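Local coordinates for ferritin like protein (Caulobacter vibrioides, PDB 3HL1), which is of unknown function but belongs to the ferritin-like family and may bind metal, at residues Arg236-Phe239 and Ile240-Met243. Sequence-based numbering, arbitrary orientation.
Sequences RFDF and IRRM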
loop_
_atom_site.group_PDB
_atom_site.type_symbol
_atom_site.label_atom_id
_atom_site.label_comp_id
_atom_site.label_asym_id
_atom_site.label_seq_id
_atom_site.Cartn_x
_atom_site.Cartn_y
_atom_site.Cartn_z
ATOM N N ARG A 236 5.628 13.795 -4.659
ATOM C CA ARG A 236 6.050 13.997 -3.263
ATOM C C ARG A 236 7.408 13.375 -2.958
ATOM O O ARG A 236 8.279 14.004 -2.357
ATOM C CB ARG A 236 5.068 13.295 -2.300
ATOM C CG ARG A 236 3.723 13.924 -2.105
ATOM C CD ARG A 236 2.939 12.982 -1.189
ATOM N NE ARG A 236 1.515 13.275 -1.184
ATOM C CZ ARG A 236 0.866 13.870 -0.194
ATOM N NH1 ARG A 236 1.487 14.238 0.923
ATOM N NH2 ARG A 236 -0.434 14.087 -0.327
ATOM N N PHE A 237 7.550 12.098 -3.335
ATOM C CA PHE A 237 8.738 11.307 -3.036
ATOM C C PHE A 237 9.925 11.723 -3.881
ATOM O O PHE A 237 11.029 11.747 -3.387
ATOM C CB PHE A 237 8.465 9.786 -3.157
ATOM C CG PHE A 237 7.339 9.272 -2.225
ATOM C CD1 PHE A 237 7.006 9.941 -1.044
ATOM C CD2 PHE A 237 6.626 8.095 -2.543
ATOM C CE1 PHE A 237 5.986 9.465 -0.216
ATOM C CE2 PHE A 237 5.610 7.637 -1.732
ATOM C CZ PHE A 237 5.291 8.303 -0.563
ATOM N N ASP A 238 9.685 12.076 -5.142
ATOM C CA ASP A 238 10.744 12.620 -5.993
ATOM C C ASP A 238 11.241 13.960 -5.426
ATOM O O ASP A 238 12.418 14.263 -5.462
ATOM C CB ASP A 238 10.235 12.743 -7.421
ATOM C CG ASP A 238 11.338 13.096 -8.411
ATOM O OD1 ASP A 238 12.384 12.405 -8.440
ATOM O OD2 ASP A 238 11.138 14.083 -9.145
ATOM N N PHE A 239 10.334 14.745 -4.864
ATOM C CA PHE A 239 10.701 15.978 -4.179
ATOM C C PHE A 239 11.684 15.715 -3.042
ATOM O O PHE A 239 12.726 16.359 -2.949
ATOM C CB PHE A 239 9.453 16.674 -3.653
ATOM C CG PHE A 239 9.744 17.895 -2.837
ATOM C CD1 PHE A 239 9.919 19.142 -3.460
ATOM C CD2 PHE A 239 9.811 17.819 -1.453
ATOM C CE1 PHE A 239 10.188 20.302 -2.702
ATOM C CE2 PHE A 239 10.084 18.965 -0.691
ATOM C CZ PHE A 239 10.259 20.215 -1.328
ATOM N N ILE A 240 11.363 14.734 -2.201
ATOM C CA ILE A 240 12.214 14.388 -1.071
ATOM C C ILE A 240 13.552 13.898 -1.589
ATOM O O ILE A 240 14.592 14.285 -1.063
ATOM C CB ILE A 240 11.562 13.314 -0.139
ATOM C CG1 ILE A 240 10.313 13.884 0.548
ATOM C CG2 ILE A 240 12.555 12.817 0.905
ATOM C CD1 ILE A 240 9.371 12.821 1.154
ATOM N N ARG A 241 13.521 13.064 -2.630
ATOM C CA ARG A 241 14.752 12.503 -3.209
ATOM C C ARG A 241 15.746 13.589 -3.630
ATOM O O ARG A 241 16.962 13.398 -3.516
ATOM C CB ARG A 241 14.431 11.621 -4.415
ATOM C CG ARG A 241 15.600 10.801 -4.952
ATOM C CD ARG A 241 15.121 10.015 -6.181
ATOM N NE ARG A 241 14.703 10.913 -7.278
ATOM C CZ ARG A 241 15.476 11.321 -8.305
ATOM N NH1 ARG A 241 16.737 10.905 -8.436
ATOM N NH2 ARG A 241 14.987 12.140 -9.238
ATOM N N ARG A 242 15.198 14.714 -4.097
ATOM C CA ARG A 242 15.963 15.861 -4.608
ATOM C C ARG A 242 16.393 16.903 -3.584
ATOM O O ARG A 242 17.176 17.765 -3.928
ATOM C CB ARG A 242 15.162 16.577 -5.690
ATOM C CG ARG A 242 14.885 15.739 -6.916
ATOM C CD ARG A 242 13.865 16.446 -7.812
ATOM N NE ARG A 242 13.516 15.652 -8.988
ATOM C CZ ARG A 242 14.286 15.509 -10.069
ATOM N NH1 ARG A 242 15.462 16.127 -10.171
ATOM N NH2 ARG A 242 13.862 14.750 -11.077
HETATM N N MSE A 243 15.923 16.828 -2.345
HETATM C CA MSE A 243 16.276 17.835 -1.342
HETATM C C MSE A 243 17.754 17.874 -1.003
HETATM O O MSE A 243 18.396 16.825 -0.925
HETATM C CB MSE A 243 15.558 17.575 -0.037
HETATM C CG MSE A 243 14.079 17.751 -0.114
HETATM SE SE MSE A 243 13.251 17.249 1.606
HETATM C CE MSE A 243 14.538 16.017 2.292
#
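Successive i to i+4 bonds join Arg236-Phe239 to Ile240-Met243 in the last turns of helix 233-242: Ile240 N donates to Arg236 O, Arg241 N to Phe237 O at 2.9 Å, and Arg242 N to Asp238 O with a more bent N-H...O angle of 139°. On the flank of this helix Asp238 takes one arginine on each carboxylate oxygen. Arg241 meets it side-on, NE and NH2 converging on OD1; Arg241 NH2 lies 2.7 Å from Asp238 OD1 and takes its syn lone pair, whereas NE, at 3.0 Å from OD1, comes nearly along the C-O axis. A bend at chi3 (63°) of the otherwise extended Arg241 chain turns the guanidinium back to the acid, its plane only 15° from that of the carboxylate. Arg242 differs: its chain runs straight from CG to NE, the two planes are perpendicular, and Arg242 NE reaches Asp238 OD2 at 2.9 Å from above the carboxylate plane, with a weak second bond from NH2. Arg241 NH2 rides 3.3 Å over the plane of the Arg242 guanidinium, near the margin of that face. On the apolar sides, Ile240 CD1 sits at the edge of the Phe237 ring, 4.3 Å from Phe237 CD1, and the selenium of selenomethionine Met243 makes an oblique Met-aromatic contact with the Phe239 ring. Tyr29 of helix 8-35 packs edge-to-face with Phe237, and Trp231, just before helix 233-242, does so with Phe239. With three N-H bonds to the carboxylate of Asp238, not counting the weak one, the two closely spaced guanidinium groups share one counter-charge, which should favour the ionised carboxylate.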